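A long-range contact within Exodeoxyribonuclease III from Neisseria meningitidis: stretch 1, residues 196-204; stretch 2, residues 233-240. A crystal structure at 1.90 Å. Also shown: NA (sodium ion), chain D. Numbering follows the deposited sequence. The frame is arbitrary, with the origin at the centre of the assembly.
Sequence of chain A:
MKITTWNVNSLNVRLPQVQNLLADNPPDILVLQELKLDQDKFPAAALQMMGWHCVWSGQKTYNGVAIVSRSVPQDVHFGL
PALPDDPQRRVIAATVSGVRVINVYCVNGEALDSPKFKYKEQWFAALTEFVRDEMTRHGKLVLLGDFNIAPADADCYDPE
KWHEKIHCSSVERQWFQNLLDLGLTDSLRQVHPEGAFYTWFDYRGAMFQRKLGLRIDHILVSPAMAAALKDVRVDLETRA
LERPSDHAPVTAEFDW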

# COMPACT_ATOMS: atom_id res chain seq x y z
N ALA A 196 3.81 -1.81 -18.62
CA ALA A 196 4.09 -0.87 -17.51
C ALA A 196 2.79 -0.46 -16.82
O ALA A 196 1.84 -0.01 -17.48
CB ALA A 196 4.79 0.38 -18.04
N PHE A 197 2.77 -0.60 -15.49
CA PHE A 197 1.72 -0.08 -14.63
C PHE A 197 2.34 0.64 -13.45
O PHE A 197 2.16 0.23 -12.29
CB PHE A 197 0.78 -1.20 -14.17
CG PHE A 197 -0.04 -1.77 -15.30
CD1 PHE A 197 0.49 -2.78 -16.12
CD2 PHE A 197 -1.33 -1.28 -15.56
CE1 PHE A 197 -0.26 -3.32 -17.18
CE2 PHE A 197 -2.09 -1.80 -16.62
CZ PHE A 197 -1.56 -2.81 -17.43
N TYR A 198 3.06 1.73 -13.73
CA TYR A 198 3.72 2.46 -12.62
C TYR A 198 2.73 3.13 -11.66
O TYR A 198 1.66 3.63 -12.07
CB TYR A 198 4.65 3.53 -13.17
CG TYR A 198 5.63 3.02 -14.21
CD1 TYR A 198 6.31 1.82 -14.04
CD2 TYR A 198 5.90 3.78 -15.33
CE1 TYR A 198 7.26 1.38 -14.98
CE2 TYR A 198 6.82 3.33 -16.29
CZ TYR A 198 7.48 2.13 -16.10
OH TYR A 198 8.39 1.71 -17.04
N THR A 199 3.08 3.16 -10.37
CA THR A 199 2.19 3.73 -9.35
C THR A 199 2.81 4.92 -8.64
O THR A 199 2.12 5.62 -7.90
CB THR A 199 1.86 2.67 -8.28
OG1 THR A 199 3.06 2.30 -7.62
CG2 THR A 199 1.24 1.38 -8.93
N TRP A 200 4.14 5.11 -8.80
CA TRP A 200 4.85 6.24 -8.22
C TRP A 200 5.63 6.93 -9.33
O TRP A 200 6.22 6.25 -10.17
CB TRP A 200 5.85 5.78 -7.15
CG TRP A 200 6.72 6.90 -6.69
CD1 TRP A 200 6.38 7.93 -5.86
CD2 TRP A 200 8.09 7.11 -7.05
NE1 TRP A 200 7.45 8.77 -5.69
CE2 TRP A 200 8.51 8.29 -6.42
CE3 TRP A 200 8.99 6.41 -7.87
CZ2 TRP A 200 9.82 8.80 -6.55
CZ3 TRP A 200 10.30 6.90 -8.01
CH2 TRP A 200 10.70 8.10 -7.34
N PHE A 201 5.56 8.26 -9.35
CA PHE A 201 6.32 9.06 -10.31
C PHE A 201 6.95 10.21 -9.50
O PHE A 201 6.25 10.96 -8.82
CB PHE A 201 5.39 9.64 -11.40
CG PHE A 201 4.55 8.60 -12.12
CD1 PHE A 201 3.36 8.09 -11.53
CD2 PHE A 201 4.91 8.17 -13.41
CE1 PHE A 201 2.58 7.14 -12.21
CE2 PHE A 201 4.12 7.21 -14.11
CZ PHE A 201 2.97 6.72 -13.51
N ASP A 202 8.28 10.34 -9.57
CA ASP A 202 8.96 11.38 -8.84
C ASP A 202 8.40 12.76 -9.24
O ASP A 202 8.20 13.05 -10.44
CB ASP A 202 10.47 11.27 -9.13
CG ASP A 202 11.34 11.96 -8.06
OD1 ASP A 202 10.98 13.04 -7.56
OD2 ASP A 202 12.40 11.40 -7.74
N TYR A 203 8.13 13.60 -8.25
CA TYR A 203 7.84 15.01 -8.53
C TYR A 203 8.99 15.68 -9.28
O TYR A 203 8.77 16.53 -10.16
CB TYR A 203 7.61 15.78 -7.24
CG TYR A 203 6.41 15.47 -6.37
CD1 TYR A 203 5.10 15.39 -6.91
CD2 TYR A 203 6.56 15.35 -4.99
CE1 TYR A 203 3.99 15.16 -6.08
CE2 TYR A 203 5.46 15.13 -4.14
CZ TYR A 203 4.18 15.03 -4.70
OH TYR A 203 3.14 14.82 -3.85
N ARG A 204 10.24 15.32 -8.95
CA ARG A 204 11.37 16.00 -9.60
C ARG A 204 11.49 15.61 -11.06
O ARG A 204 11.53 14.41 -11.39
CB ARG A 204 12.71 15.72 -8.89
CG ARG A 204 13.89 16.44 -9.56
CD ARG A 204 15.23 16.08 -8.89
NE ARG A 204 16.38 16.68 -9.59
CZ ARG A 204 16.68 17.98 -9.58
NH1 ARG A 204 15.91 18.85 -8.93
NH2 ARG A 204 17.74 18.42 -10.25
N ARG A 233 -6.55 -1.78 -11.27
CA ARG A 233 -6.22 -0.62 -12.07
C ARG A 233 -5.48 0.42 -11.26
O ARG A 233 -5.66 0.50 -10.04
CB ARG A 233 -7.49 -0.02 -12.70
CG ARG A 233 -8.56 0.31 -11.75
CD ARG A 233 -9.93 0.37 -12.45
NE ARG A 233 -10.99 0.37 -11.44
CZ ARG A 233 -11.80 -0.67 -11.22
NH1 ARG A 233 -11.72 -1.78 -11.96
NH2 ARG A 233 -12.72 -0.58 -10.26
N VAL A 234 -4.65 1.20 -11.94
CA VAL A 234 -3.94 2.31 -11.30
C VAL A 234 -4.74 3.57 -11.64
O VAL A 234 -5.01 3.83 -12.83
CB VAL A 234 -2.44 2.38 -11.75
CG1 VAL A 234 -1.67 3.56 -11.05
CG2 VAL A 234 -1.71 1.04 -11.51
N ASP A 235 -5.12 4.33 -10.62
CA ASP A 235 -5.94 5.52 -10.78
C ASP A 235 -5.09 6.72 -11.16
O ASP A 235 -4.75 7.56 -10.33
CB ASP A 235 -6.73 5.80 -9.49
CG ASP A 235 -7.61 7.04 -9.56
OD1 ASP A 235 -7.77 7.67 -10.63
OD2 ASP A 235 -8.15 7.41 -8.50
N LEU A 236 -4.77 6.82 -12.44
CA LEU A 236 -3.99 7.95 -12.93
C LEU A 236 -4.75 9.28 -13.06
O LEU A 236 -4.13 10.35 -13.21
CB LEU A 236 -3.34 7.58 -14.27
CG LEU A 236 -2.34 6.43 -14.18
CD1 LEU A 236 -1.66 6.27 -15.51
CD2 LEU A 236 -1.25 6.61 -13.08
N GLU A 237 -6.09 9.23 -13.06
CA GLU A 237 -6.88 10.47 -13.01
C GLU A 237 -6.53 11.25 -11.74
O GLU A 237 -6.27 12.46 -11.79
CB GLU A 237 -8.39 10.17 -13.02
CG GLU A 237 -8.82 9.49 -14.31
CD GLU A 237 -10.29 9.11 -14.31
OE1 GLU A 237 -11.11 9.89 -13.76
OE2 GLU A 237 -10.59 8.03 -14.89
N THR A 238 -6.47 10.54 -10.63
CA THR A 238 -6.16 11.14 -9.33
C THR A 238 -4.71 11.64 -9.34
O THR A 238 -4.43 12.70 -8.81
CB THR A 238 -6.41 10.14 -8.18
OG1 THR A 238 -7.82 9.87 -8.11
CG2 THR A 238 -5.99 10.72 -6.82
N ARG A 239 -3.80 10.86 -9.93
CA ARG A 239 -2.38 11.27 -10.06
C ARG A 239 -2.20 12.50 -11.00
O ARG A 239 -1.22 13.25 -10.88
CB ARG A 239 -1.55 10.06 -10.54
CG ARG A 239 -0.00 10.25 -10.59
CD ARG A 239 0.51 10.74 -9.27
NE ARG A 239 1.95 11.05 -9.30
CZ ARG A 239 2.47 12.21 -9.68
NH1 ARG A 239 1.69 13.19 -10.19
NH2 ARG A 239 3.80 12.37 -9.60
N ALA A 240 -3.16 12.73 -11.91
CA ALA A 240 -3.12 13.85 -12.86
C ALA A 240 -3.70 15.13 -12.29
O ALA A 240 -3.69 16.16 -12.98
CB ALA A 240 -3.87 13.49 -14.19
NA NA D . -5.66 3.35 -14.96
O HOH W 1 5.81 13.66 -11.40
O HOH W 2 -4.44 1.16 -14.81
O HOH W 3 -6.49 5.69 -14.82
O HOH W 4 -4.18 4.01 -16.69

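Contacts between distant parts of a chain often combine a small apolar patch with one long polar side chain that reaches a backbone carbonyl, and these two stretches of Exodeoxyribonuclease III illustrate the pattern. On stretch 2, R233 turns its CA-to-CB bond away, and the contact begins with V234, which points toward stretch 1. Its CG2 lies 3.9 Å from T199 CG2 and 4.3 Å from F197 CB. On its other methyl, V234 CG1 packs 3.5 Å from Y198 O. One valine thus meets both side chains and backbone. Its own backbone is engaged differently: V234 O binds the sodium ion at 2.3 Å, alongside three waters.

D235 stays out of reach of stretch 1 but caps the helix that follows, its OD1 accepting from T238 N at 3.2 Å. L236 leaves the backbone sideways, yet its end comes nearer, placing CD2 4.0 Å from F201 CE1.

One helical turn after D235, R239 covers the remaining distance. Its NH2 donates to F201 O at 2.9 Å, with the acceptor near the guanidinium plane, where the N-H bonds lie. The same NH2 donates to water 1 at 3.0 Å, and that water donates to D202 O at 2.6 Å. A single nitrogen thereby serves two successive carbonyls, one directly and one through water.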